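PDB 2WW2: alpha-1,2-mannosidase from Bacteroides thetaiotaomicron, which hydrolyses alpha-mannosidic linkages with inversion of configuration, as a member of the calcium-dependent glycoside hydrolase family 92. Local coordinates for residues M492-K495 and W501-R504; N483-E488 and S534-G539; F427-Y430 and V436-P439; T508-P513 and S519-W524. All blocks are in the same frame, centred on the assembly; numbering follows the deposited sequence.

Contact 1: residues M492-K495 and W501-R504; sequences MWTK and WRDR
Trp493 reaches across to the backbone of residues 501-504 and gives its indole N-H to a carbonyl. Its NE1 lies 2.8 Å from Arg502 O and the bond is almost straight, at 174°. The oxygen sits in the indole plane, while NE1 stands above the carbonyl plane. Trp493 CG is anti to the backbone N (chi1 -165°), which carries the ring toward 501-504. Thr494 O accepts the backbone N-H of Arg502 (N to O 3.0 Å) and a CA-H contact from Trp501. A single beta bridge joins Lys495 and Trp501. The side chain of Lys495 runs extended over one face of the Trp501 indole, with CE 3.6 Å from the centroid of the six-membered ring. The ammonium lies off-centre, a cation-pi contact at 4.6 Å from NZ to that centroid, and is hydrogen-bonded to Asn483 O. The Arg502 chain bends at chi3, bringing NH2 to 3.4 Å from Trp493 CH2, with guanidinium and ring planes 42° apart. Thr494 CG2 packs on Arg502 CB. A leucine in place of Trp493 would probably leave Arg502 O without its indole donor and open a gap beside Trp501. Arg504 NH1 hydrogen-bonds Asp503 O of a second subunit, and NH2 makes a salt bridge with its Glu509. The buried indole N-H is thus paired with a carbonyl, Trp501 covers the aliphatic part of Lys495, and the Arg502 guanidinium crosses beside Trp493.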
loop_
_atom_site.group_PDB
_atom_site.type_symbol
_atom_site.label_atom_id
_atom_site.label_comp_id
_atom_site.label_asym_id
_atom_site.label_seq_id
_atom_site.Cartn_x
_atom_site.Cartn_y
_atom_site.Cartn_z
ATOM N N MET A 492 3.001 -20.515 -7.852
ATOM C CA MET A 492 3.836 -21.486 -7.154
ATOM C C MET A 492 3.529 -21.395 -5.658
ATOM O O MET A 492 3.286 -20.300 -5.131
ATOM C CB MET A 492 5.323 -21.196 -7.414
ATOM C CG MET A 492 5.748 -21.450 -8.869
ATOM S SD MET A 492 5.597 -23.194 -9.329
ATOM C CE MET A 492 6.019 -23.082 -11.081
ATOM N N TRP A 493 3.521 -22.538 -4.979
ATOM C CA TRP A 493 3.286 -22.555 -3.527
ATOM C C TRP A 493 4.198 -23.633 -2.952
ATOM O O TRP A 493 5.279 -23.869 -3.497
ATOM C CB TRP A 493 1.800 -22.819 -3.238
ATOM C CG TRP A 493 1.308 -22.531 -1.853
ATOM C CD1 TRP A 493 0.536 -23.355 -1.087
ATOM C CD2 TRP A 493 1.494 -21.327 -1.087
ATOM N NE1 TRP A 493 0.242 -22.751 0.111
ATOM C CE2 TRP A 493 0.824 -21.509 0.141
ATOM C CE3 TRP A 493 2.183 -20.121 -1.310
ATOM C CZ2 TRP A 493 0.808 -20.531 1.144
ATOM C CZ3 TRP A 493 2.163 -19.145 -0.306
ATOM C CH2 TRP A 493 1.481 -19.360 0.901
ATOM N N THR A 494 3.775 -24.289 -1.872
ATOM C CA THR A 494 4.643 -25.251 -1.210
ATOM C C THR A 494 3.818 -26.405 -0.649
ATOM O O THR A 494 2.629 -26.234 -0.347
ATOM C CB THR A 494 5.448 -24.602 -0.073
ATOM O OG1 THR A 494 6.338 -25.568 0.498
ATOM C CG2 THR A 494 4.508 -24.076 1.031
ATOM N N LYS A 495 4.449 -27.572 -0.515
ATOM C CA LYS A 495 3.821 -28.742 0.111
ATOM C C LYS A 495 4.754 -29.297 1.177
ATOM O O LYS A 495 5.967 -29.137 1.073
ATOM C CB LYS A 495 3.598 -29.863 -0.917
ATOM C CG LYS A 495 2.614 -29.581 -2.035
ATOM C CD LYS A 495 2.770 -30.656 -3.115
ATOM C CE LYS A 495 1.721 -30.535 -4.195
ATOM N NZ LYS A 495 2.129 -31.295 -5.435
ATOM N N TRP A 501 -0.605 -29.202 0.613
ATOM C CA TRP A 501 -0.314 -27.778 0.369
ATOM C C TRP A 501 -0.336 -26.985 1.683
ATOM O O TRP A 501 -1.178 -27.220 2.559
ATOM C CB TRP A 501 -1.342 -27.149 -0.565
ATOM C CG TRP A 501 -1.369 -27.622 -1.994
ATOM C CD1 TRP A 501 -2.357 -28.349 -2.593
ATOM C CD2 TRP A 501 -0.403 -27.335 -3.025
ATOM N NE1 TRP A 501 -2.058 -28.550 -3.921
ATOM C CE2 TRP A 501 -0.867 -27.939 -4.211
ATOM C CE3 TRP A 501 0.809 -26.639 -3.053
ATOM C CZ2 TRP A 501 -0.160 -27.867 -5.417
ATOM C CZ3 TRP A 501 1.510 -26.570 -4.252
ATOM C CH2 TRP A 501 1.022 -27.183 -5.415
ATOM N N ARG A 502 0.573 -26.033 1.825
ATOM C CA ARG A 502 0.560 -25.168 3.002
ATOM C C ARG A 502 -0.777 -24.414 3.074
ATOM O O ARG A 502 -1.333 -24.024 2.046
ATOM C CB ARG A 502 1.747 -24.196 2.971
ATOM C CG ARG A 502 1.799 -23.267 4.169
ATOM C CD ARG A 502 3.153 -22.607 4.386
ATOM N NE ARG A 502 3.357 -21.452 3.533
ATOM C CZ ARG A 502 4.012 -20.342 3.887
ATOM N NH1 ARG A 502 4.524 -20.206 5.102
ATOM N NH2 ARG A 502 4.146 -19.357 3.013
ATOM N N ASP A 503 -1.305 -24.246 4.284
ATOM C CA ASP A 503 -2.589 -23.577 4.495
ATOM C C ASP A 503 -2.549 -22.126 4.020
ATOM O O ASP A 503 -1.487 -21.503 4.003
ATOM C CB ASP A 503 -2.918 -23.537 5.997
ATOM C CG ASP A 503 -3.194 -24.915 6.588
ATOM O OD1 ASP A 503 -3.483 -25.868 5.831
ATOM O OD2 ASP A 503 -3.145 -25.034 7.835
ATOM N N ARG A 504 -3.715 -21.589 3.683
ATOM C CA ARG A 504 -3.915 -20.138 3.513
ATOM C C ARG A 504 -3.011 -19.521 2.461
ATOM O O ARG A 504 -2.137 -18.704 2.766
ATOM C CB ARG A 504 -3.786 -19.379 4.842
ATOM C CG ARG A 504 -4.819 -19.759 5.891
ATOM C CD ARG A 504 -6.249 -19.317 5.525
ATOM N NE ARG A 504 -6.566 -17.965 5.997
ATOM C CZ ARG A 504 -7.023 -17.687 7.218
ATOM N NH1 ARG A 504 -7.193 -18.661 8.104
ATOM N NH2 ARG A 504 -7.300 -16.434 7.565
#

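Contact 2: residues N483-E488 and S534-G539; sequences NLYYPE and SELMGG
Tyr485 lays one face of its ring against Leu536, near the end of helix 530-537. Leu536 CB stands over the ring centre, 3.8 Å from the centroid and only 4° off the normal, a clear CH-pi contact. Tyr485 CG is anti to the backbone N (chi1 -171°), and this places the ring beside the carbonyl carbon and toward the helix. Leu536 CG is anti to the carbonyl carbon (chi1 -68°) and its chi2 is extended; together the two torsions bring CD1 to the root of the tyrosine, 3.8 Å from Tyr485 CB. The two side chains run antiparallel to each other as they pass. The far end of the ring reaches the helix backbone. Tyr485 CE2 is 3.4 Å from Leu536 O, and the hydroxyl OH is 3.6 Å from Met537 CA. A water in the ring plane is bonded to the hydroxyl and donates to Leu536 O, so it bridges the two segments. Met537 extends beyond CG, and its CG lies 3.9 Å from Tyr485 OH. Met537 also packs on Trp524 and on helix 540-551. Leu536 leans on Tyr481 and Arg482 as well. The helix closes in a Schellman motif. Gly539 N bonds back to Ser534 O at 2.7 Å, and Gly538 N to Glu535 O. Gly538 has positive phi, and Gly539 is the N-cap of helix 540-551. The arrangement is a short strand of a beta hairpin (485-486 with 491-492) packed on a glycine-capped helix end.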
loop_
_atom_site.group_PDB
_atom_site.type_symbol
_atom_site.label_atom_id
_atom_site.label_comp_id
_atom_site.label_asym_id
_atom_site.label_seq_id
_atom_site.Cartn_x
_atom_site.Cartn_y
_atom_site.Cartn_z
ATOM N N ASN A 483 5.601 -29.294 -10.176
ATOM C CA ASN A 483 5.120 -30.005 -9.019
ATOM C C ASN A 483 4.706 -29.052 -7.902
ATOM O O ASN A 483 4.068 -29.468 -6.938
ATOM C CB ASN A 483 6.192 -30.977 -8.507
ATOM C CG ASN A 483 6.413 -32.145 -9.443
ATOM O OD1 ASN A 483 5.475 -32.617 -10.085
ATOM N ND2 ASN A 483 7.653 -32.620 -9.531
ATOM N N LEU A 484 5.065 -27.774 -8.025
ATOM C CA LEU A 484 4.688 -26.805 -6.994
ATOM C C LEU A 484 3.713 -25.721 -7.467
ATOM O O LEU A 484 3.340 -24.828 -6.709
ATOM C CB LEU A 484 5.938 -26.168 -6.360
ATOM C CG LEU A 484 6.790 -27.170 -5.570
ATOM C CD1 LEU A 484 8.036 -26.486 -4.991
ATOM C CD2 LEU A 484 5.979 -27.854 -4.478
ATOM N N TYR A 485 3.290 -25.814 -8.718
ATOM C CA TYR A 485 2.286 -24.903 -9.231
ATOM C C TYR A 485 0.906 -25.302 -8.681
ATOM O O TYR A 485 0.456 -26.434 -8.859
ATOM C CB TYR A 485 2.303 -24.905 -10.757
ATOM C CG TYR A 485 1.432 -23.826 -11.353
ATOM C CD1 TYR A 485 1.910 -22.532 -11.492
ATOM C CD2 TYR A 485 0.133 -24.102 -11.774
ATOM C CE1 TYR A 485 1.127 -21.544 -12.042
ATOM C CE2 TYR A 485 -0.668 -23.112 -12.320
ATOM C CZ TYR A 485 -0.162 -21.833 -12.445
ATOM O OH TYR A 485 -0.919 -20.831 -12.995
ATOM N N TYR A 486 0.266 -24.376 -7.970
ATOM C CA TYR A 486 -0.985 -24.652 -7.244
ATOM C C TYR A 486 -2.136 -24.304 -8.187
ATOM O O TYR A 486 -2.474 -23.126 -8.327
ATOM C CB TYR A 486 -1.049 -23.737 -6.013
ATOM C CG TYR A 486 -1.941 -24.204 -4.875
ATOM C CD1 TYR A 486 -2.972 -25.111 -5.084
ATOM C CD2 TYR A 486 -1.754 -23.713 -3.586
ATOM C CE1 TYR A 486 -3.793 -25.532 -4.010
ATOM C CE2 TYR A 486 -2.562 -24.121 -2.524
ATOM C CZ TYR A 486 -3.572 -25.025 -2.743
ATOM O OH TYR A 486 -4.355 -25.408 -1.671
ATOM N N PRO A 487 -2.744 -25.313 -8.841
ATOM C CA PRO A 487 -3.647 -24.965 -9.946
ATOM C C PRO A 487 -4.842 -24.113 -9.518
ATOM O O PRO A 487 -5.190 -23.168 -10.225
ATOM C CB PRO A 487 -4.104 -26.326 -10.507
ATOM C CG PRO A 487 -3.256 -27.363 -9.831
ATOM C CD PRO A 487 -2.688 -26.759 -8.571
ATOM N N GLU A 488 -5.443 -24.418 -8.367
ATOM C CA GLU A 488 -6.578 -23.623 -7.870
ATOM C C GLU A 488 -6.241 -22.139 -7.706
ATOM O O GLU A 488 -7.126 -21.283 -7.788
ATOM C CB GLU A 488 -7.123 -24.178 -6.543
ATOM N N SER A 534 3.781 -21.070 -19.440
ATOM C CA SER A 534 2.546 -20.546 -20.001
ATOM C C SER A 534 1.477 -21.636 -20.026
ATOM O O SER A 534 0.304 -21.347 -19.829
ATOM C CB SER A 534 2.740 -19.935 -21.388
ATOM O OG SER A 534 2.709 -20.924 -22.385
ATOM N N GLU A 535 1.881 -22.883 -20.239
ATOM C CA GLU A 535 0.929 -23.995 -20.191
ATOM C C GLU A 535 0.280 -24.095 -18.817
ATOM O O GLU A 535 -0.929 -24.292 -18.703
ATOM C CB GLU A 535 1.602 -25.333 -20.505
ATOM C CG GLU A 535 1.950 -25.531 -21.955
ATOM C CD GLU A 535 2.745 -26.812 -22.192
ATOM O OE1 GLU A 535 3.087 -27.074 -23.366
ATOM O OE2 GLU A 535 3.036 -27.546 -21.207
ATOM N N LEU A 536 1.090 -23.998 -17.773
ATOM C CA LEU A 536 0.559 -23.993 -16.424
ATOM C C LEU A 536 -0.444 -22.850 -16.260
ATOM O O LEU A 536 -1.488 -23.024 -15.645
ATOM C CB LEU A 536 1.691 -23.843 -15.392
ATOM C CG LEU A 536 2.644 -25.035 -15.271
ATOM C CD1 LEU A 536 3.727 -24.746 -14.252
ATOM C CD2 LEU A 536 1.895 -26.318 -14.912
ATOM N N MET A 537 -0.113 -21.683 -16.798
ATOM C CA MET A 537 -0.932 -20.494 -16.603
ATOM C C MET A 537 -2.193 -20.484 -17.478
ATOM O O MET A 537 -3.039 -19.595 -17.346
ATOM C CB MET A 537 -0.110 -19.236 -16.879
ATOM C CG MET A 537 0.980 -18.973 -15.849
ATOM S SD MET A 537 1.836 -17.455 -16.201
ATOM C CE MET A 537 2.913 -17.322 -14.771
ATOM N N GLY A 538 -2.303 -21.452 -18.377
ATOM C CA GLY A 538 -3.472 -21.559 -19.239
ATOM C C GLY A 538 -3.258 -21.045 -20.653
ATOM O O GLY A 538 -4.197 -20.995 -21.435
ATOM N N GLY A 539 -2.030 -20.649 -20.989
ATOM C CA GLY A 539 -1.703 -20.324 -22.388
ATOM C C GLY A 539 -0.982 -18.998 -22.527
ATOM O O GLY A 539 -0.768 -18.297 -21.536
HETATM O O HOH W 1 -3.295 -21.302 -13.502
#

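Contact 3: residues F427-Y430 and V436-P439; sequences FEYY and VPYP
Tyr429 and Tyr430 of helix 427-433 meet Val436 and Pro437 of the loop that follows it. Tyr429 makes the closest approach. Its CB is 3.3 Å from Pro437 CD, a tight apolar contact. Its ring then lies with one face against the proline, and Pro437 CG is 3.6 Å from the ring centroid and 15° off the normal, a CH-pi contact. CG of the proline sits nearer the root of the ring than its hydroxyl end, 3.5 Å from Tyr429 CG. Tyr429 CG is anti to the carbonyl carbon (chi1 -81°), and this turns the ring over the pyrrolidine. A serine in place of Tyr429 would probably leave the proline's CG without its aromatic cover and open a gap beside the loop. Tyr430 comes next and uses its CB, which packs 3.9 Å from Val436 CG2. The same methyl lies 4.0 Å from Tyr430 CD1. Tyr430 CG is anti to the backbone N (chi1 176°), and the next position round the helix turns it to a different side from Tyr429. The Tyr430 hydroxyl is hydrogen-bonded to Asp455 and Asn480, and its ring makes a cation-pi contact with Arg424. No hydrogen bond joins the two segments, and the contact is apolar throughout. It folds the loop back onto the helix it has just left. Helix 444-465 lies alongside: Val436 packs on Ala444 and Tyr451 there, its backbone N bonds to Thr448, and Tyr430 also touches Thr448.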
loop_
_atom_site.group_PDB
_atom_site.type_symbol
_atom_site.label_atom_id
_atom_site.label_comp_id
_atom_site.label_asym_id
_atom_site.label_seq_id
_atom_site.Cartn_x
_atom_site.Cartn_y
_atom_site.Cartn_z
ATOM N N PHE A 427 18.278 -32.691 -1.062
ATOM C CA PHE A 427 18.339 -33.484 -2.298
ATOM C C PHE A 427 17.603 -34.809 -2.155
ATOM O O PHE A 427 17.022 -35.312 -3.117
ATOM C CB PHE A 427 19.783 -33.696 -2.790
ATOM C CG PHE A 427 20.577 -34.627 -1.949
ATOM C CD1 PHE A 427 20.583 -35.985 -2.222
ATOM C CD2 PHE A 427 21.309 -34.155 -0.873
ATOM C CE1 PHE A 427 21.313 -36.850 -1.444
ATOM C CE2 PHE A 427 22.044 -35.012 -0.095
ATOM C CZ PHE A 427 22.045 -36.369 -0.381
ATOM N N GLU A 428 17.617 -35.370 -0.953
ATOM C CA GLU A 428 16.964 -36.656 -0.743
ATOM C C GLU A 428 15.462 -36.527 -0.973
ATOM O O GLU A 428 14.885 -37.312 -1.720
ATOM C CB GLU A 428 17.249 -37.196 0.654
ATOM C CG GLU A 428 18.719 -37.315 0.984
ATOM C CD GLU A 428 19.262 -36.139 1.809
ATOM O OE1 GLU A 428 18.909 -34.948 1.543
ATOM O OE2 GLU A 428 20.056 -36.433 2.740
ATOM N N TYR A 429 14.832 -35.533 -0.341
ATOM C CA TYR A 429 13.411 -35.269 -0.572
ATOM C C TYR A 429 13.137 -34.986 -2.048
ATOM O O TYR A 429 12.196 -35.494 -2.632
ATOM C CB TYR A 429 12.965 -34.027 0.206
ATOM C CG TYR A 429 12.661 -34.236 1.679
ATOM C CD1 TYR A 429 11.743 -35.191 2.096
ATOM C CD2 TYR A 429 13.267 -33.437 2.644
ATOM C CE1 TYR A 429 11.464 -35.366 3.441
ATOM C CE2 TYR A 429 12.986 -33.591 3.980
ATOM C CZ TYR A 429 12.093 -34.561 4.371
ATOM O OH TYR A 429 11.819 -34.707 5.706
ATOM N N TYR A 430 13.931 -34.098 -2.632
ATOM C CA TYR A 430 13.707 -33.686 -4.022
ATOM C C TYR A 430 13.721 -34.891 -4.970
ATOM O O TYR A 430 12.878 -34.997 -5.867
ATOM C CB TYR A 430 14.780 -32.671 -4.403
ATOM C CG TYR A 430 14.779 -32.192 -5.835
ATOM C CD1 TYR A 430 14.056 -31.063 -6.200
ATOM C CD2 TYR A 430 15.535 -32.843 -6.818
ATOM C CE1 TYR A 430 14.074 -30.595 -7.501
ATOM C CE2 TYR A 430 15.563 -32.370 -8.138
ATOM C CZ TYR A 430 14.826 -31.247 -8.466
ATOM O OH TYR A 430 14.823 -30.737 -9.751
ATOM N N VAL A 436 11.232 -30.061 -3.126
ATOM C CA VAL A 436 11.703 -29.949 -1.754
ATOM C C VAL A 436 10.540 -29.473 -0.875
ATOM O O VAL A 436 9.879 -28.474 -1.217
ATOM C CB VAL A 436 12.872 -28.945 -1.623
ATOM C CG1 VAL A 436 13.419 -28.946 -0.201
ATOM C CG2 VAL A 436 13.976 -29.263 -2.642
ATOM N N PRO A 437 10.278 -30.188 0.246
ATOM C CA PRO A 437 9.102 -29.856 1.055
ATOM C C PRO A 437 9.391 -28.824 2.143
ATOM O O PRO A 437 10.505 -28.759 2.672
ATOM C CB PRO A 437 8.731 -31.201 1.687
ATOM C CG PRO A 437 10.081 -31.860 1.913
ATOM C CD PRO A 437 10.866 -31.489 0.640
ATOM N N TYR A 438 8.375 -28.015 2.445
ATOM C CA TYR A 438 8.404 -27.027 3.533
ATOM C C TYR A 438 7.263 -27.425 4.479
ATOM O O TYR A 438 6.218 -27.828 4.020
ATOM C CB TYR A 438 8.172 -25.613 2.968
ATOM C CG TYR A 438 8.206 -24.529 4.027
ATOM C CD1 TYR A 438 9.411 -23.939 4.407
ATOM C CD2 TYR A 438 7.047 -24.120 4.667
ATOM C CE1 TYR A 438 9.454 -22.966 5.388
ATOM C CE2 TYR A 438 7.077 -23.140 5.673
ATOM C CZ TYR A 438 8.278 -22.576 6.017
ATOM O OH TYR A 438 8.322 -21.615 6.992
ATOM N N PRO A 439 7.444 -27.280 5.807
ATOM C CA PRO A 439 8.513 -26.605 6.532
ATOM C C PRO A 439 9.733 -27.486 6.807
ATOM O O PRO A 439 10.635 -27.060 7.523
ATOM C CB PRO A 439 7.832 -26.214 7.852
ATOM C CG PRO A 439 6.840 -27.364 8.091
ATOM C CD PRO A 439 6.446 -27.880 6.716
#

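Contact 4: residues T508-P513 and S519-W524; sequences TEWGGP and SWHWTW
Trp510 and His521 make the nearest side-chain approach between the loop 508-513 and the helix that starts at 519. Trp510 CZ2 lies 3.8 Å from His521 NE2. The rings meet obliquely, their planes 77° apart and their centroids 5.7 Å apart. The Trp510 side chain does not point straight at the helix. Its CG is anti to the carbonyl carbon (chi1 -79°), and the benzo end of the indole swings round to the imidazole. His521 points toward the loop, and its NE2 is the atom that touches. Thr508 loses a similar amount of surface without touching: its side chain turns away, and its hydroxyl is bonded to Asp506. The carbonyl of Thr508 lies at the edge of the Trp510 ring, in its plane. A water joins the backbones: it donates to Glu509 O at 2.8 Å and accepts from Ser519 N at 2.9 Å, linking the loop to the first turn of the helix. Within that turn, Ser519 O is gripped by Thr523 N and by Thr523 OG1, the latter at 2.8 Å, from opposite faces of the carbonyl plane. Ser519 OG and Thr523 OG1 also bond to the backbone of Met492, and Glu509 makes a salt bridge with Arg504 of a neighbouring subunit. The Trp510 side chain is about 12 Å from a bound sodium ion. The loop is held to the helix by the water, which takes the Ser519 N-H and donates to Glu509 O, so the link is indirect and the direct side-chain touch is slight.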
loop_
_atom_site.group_PDB
_atom_site.type_symbol
_atom_site.label_atom_id
_atom_site.label_comp_id
_atom_site.label_asym_id
_atom_site.label_seq_id
_atom_site.Cartn_x
_atom_site.Cartn_y
_atom_site.Cartn_z
ATOM N N THR A 508 1.404 -12.928 -1.947
ATOM C CA THR A 508 2.244 -11.779 -1.609
ATOM C C THR A 508 3.104 -12.038 -0.380
ATOM O O THR A 508 3.892 -11.190 0.020
ATOM C CB THR A 508 1.397 -10.491 -1.365
ATOM O OG1 THR A 508 0.569 -10.661 -0.204
ATOM C CG2 THR A 508 0.509 -10.204 -2.542
ATOM N N GLU A 509 2.971 -13.220 0.207
ATOM C CA GLU A 509 3.655 -13.512 1.468
ATOM C C GLU A 509 5.131 -13.908 1.290
ATOM O O GLU A 509 5.452 -14.898 0.638
ATOM C CB GLU A 509 2.878 -14.584 2.245
ATOM C CG GLU A 509 3.496 -14.972 3.579
ATOM C CD GLU A 509 2.670 -16.037 4.281
ATOM O OE1 GLU A 509 2.920 -16.315 5.472
ATOM O OE2 GLU A 509 1.757 -16.591 3.638
ATOM N N TRP A 510 6.023 -13.123 1.888
ATOM C CA TRP A 510 7.454 -13.374 1.800
ATOM C C TRP A 510 7.899 -14.479 2.725
ATOM O O TRP A 510 7.183 -14.841 3.657
ATOM C CB TRP A 510 8.234 -12.098 2.130
ATOM C CG TRP A 510 8.283 -11.148 0.989
ATOM C CD1 TRP A 510 7.216 -10.646 0.291
ATOM C CD2 TRP A 510 9.457 -10.571 0.404
ATOM N NE1 TRP A 510 7.663 -9.798 -0.700
ATOM C CE2 TRP A 510 9.031 -9.733 -0.651
ATOM C CE3 TRP A 510 10.826 -10.681 0.670
ATOM C CZ2 TRP A 510 9.928 -9.005 -1.445
ATOM C CZ3 TRP A 510 11.721 -9.960 -0.113
ATOM C CH2 TRP A 510 11.266 -9.133 -1.162
ATOM N N GLY A 511 9.080 -15.023 2.456
ATOM C CA GLY A 511 9.747 -15.890 3.415
ATOM C C GLY A 511 9.200 -17.289 3.322
ATOM O O GLY A 511 8.604 -17.639 2.318
ATOM N N GLY A 512 9.397 -18.077 4.375
ATOM C CA GLY A 512 8.905 -19.447 4.419
ATOM C C GLY A 512 9.567 -20.284 3.334
ATOM O O GLY A 512 10.793 -20.443 3.320
ATOM N N PRO A 513 8.765 -20.813 2.406
ATOM C CA PRO A 513 9.283 -21.625 1.297
ATOM C C PRO A 513 9.951 -20.778 0.213
ATOM O O PRO A 513 10.515 -21.330 -0.739
ATOM C CB PRO A 513 8.017 -22.246 0.713
ATOM C CG PRO A 513 6.964 -21.183 0.960
ATOM C CD PRO A 513 7.294 -20.688 2.358
ATOM N N SER A 519 5.574 -15.677 -3.761
ATOM C CA SER A 519 5.129 -16.420 -4.930
ATOM C C SER A 519 4.988 -15.502 -6.150
ATOM O O SER A 519 5.173 -15.923 -7.292
ATOM C CB SER A 519 3.797 -17.123 -4.663
ATOM O OG SER A 519 3.457 -17.881 -5.812
ATOM N N TRP A 520 4.646 -14.246 -5.891
ATOM C CA TRP A 520 4.458 -13.257 -6.952
ATOM C C TRP A 520 5.706 -13.178 -7.821
ATOM O O TRP A 520 5.610 -12.997 -9.041
ATOM C CB TRP A 520 4.164 -11.883 -6.323
ATOM C CG TRP A 520 3.819 -10.768 -7.293
ATOM C CD1 TRP A 520 4.645 -9.751 -7.720
ATOM C CD2 TRP A 520 2.550 -10.544 -7.917
ATOM N NE1 TRP A 520 3.957 -8.919 -8.585
ATOM C CE2 TRP A 520 2.674 -9.387 -8.723
ATOM C CE3 TRP A 520 1.323 -11.215 -7.881
ATOM C CZ2 TRP A 520 1.609 -8.885 -9.486
ATOM C CZ3 TRP A 520 0.263 -10.719 -8.638
ATOM C CH2 TRP A 520 0.415 -9.566 -9.437
ATOM N N HIS A 521 6.876 -13.311 -7.196
ATOM C CA HIS A 521 8.148 -13.275 -7.930
ATOM C C HIS A 521 8.569 -14.654 -8.413
ATOM O O HIS A 521 8.941 -14.814 -9.569
ATOM C CB HIS A 521 9.283 -12.697 -7.068
ATOM C CG HIS A 521 8.873 -11.519 -6.248
ATOM N ND1 HIS A 521 8.720 -10.258 -6.784
ATOM C CD2 HIS A 521 8.563 -11.414 -4.933
ATOM C CE1 HIS A 521 8.340 -9.424 -5.830
ATOM N NE2 HIS A 521 8.245 -10.100 -4.697
ATOM N N TRP A 522 8.539 -15.631 -7.511
ATOM C CA TRP A 522 9.112 -16.964 -7.765
ATOM C C TRP A 522 8.350 -17.784 -8.808
ATOM O O TRP A 522 8.904 -18.708 -9.425
ATOM C CB TRP A 522 9.306 -17.726 -6.439
ATOM C CG TRP A 522 10.554 -17.262 -5.752
ATOM C CD1 TRP A 522 10.655 -16.302 -4.776
ATOM C CD2 TRP A 522 11.891 -17.688 -6.042
ATOM N NE1 TRP A 522 11.982 -16.126 -4.425
ATOM C CE2 TRP A 522 12.757 -16.959 -5.198
ATOM C CE3 TRP A 522 12.443 -18.619 -6.950
ATOM C CZ2 TRP A 522 14.151 -17.134 -5.222
ATOM C CZ3 TRP A 522 13.811 -18.793 -6.967
ATOM C CH2 TRP A 522 14.656 -18.056 -6.106
ATOM N N THR A 523 7.091 -17.427 -9.040
ATOM C CA THR A 523 6.296 -18.112 -10.060
ATOM C C THR A 523 6.919 -17.966 -11.458
ATOM O O THR A 523 6.724 -18.818 -12.317
ATOM C CB THR A 523 4.828 -17.638 -10.026
ATOM O OG1 THR A 523 4.234 -18.091 -8.802
ATOM C CG2 THR A 523 4.009 -18.207 -11.221
ATOM N N TRP A 524 7.705 -16.913 -11.670
ATOM C CA TRP A 524 8.346 -16.684 -12.974
ATOM C C TRP A 524 9.676 -17.400 -13.159
ATOM O O TRP A 524 10.289 -17.325 -14.228
ATOM C CB TRP A 524 8.548 -15.177 -13.191
ATOM C CG TRP A 524 7.227 -14.478 -13.154
ATOM C CD1 TRP A 524 6.690 -13.786 -12.097
ATOM C CD2 TRP A 524 6.241 -14.454 -14.192
ATOM N NE1 TRP A 524 5.439 -13.321 -12.433
ATOM C CE2 TRP A 524 5.140 -13.715 -13.707
ATOM C CE3 TRP A 524 6.189 -14.971 -15.489
ATOM C CZ2 TRP A 524 4.002 -13.477 -14.471
ATOM C CZ3 TRP A 524 5.044 -14.742 -16.251
ATOM C CH2 TRP A 524 3.969 -13.991 -15.735
HETATM O O HOH W 2 3.961 -16.141 -1.408
#

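Overall arrangement
All four contacts lie in the family 92 catalytic region, on one side of the chain's centre. Contact 3 comes first along the chain. Contact 2 then spans a longer loop, from 483-488 to 534-539, which holds contact 1 and, after it, contact 4. Contact 1 touches the other three, with centres about 14 Å from contact 2, 13 Å from contact 3 and 11 Å from contact 4. Contacts 2 and 3 are about 20 Å apart between centres and do not touch. Strand 485-486 pairs with 491-492, so contacts 1 and 2 share a hairpin. All four contacts have a residue against helix 444-465. Together they tie the loops between helices into one continuous patch.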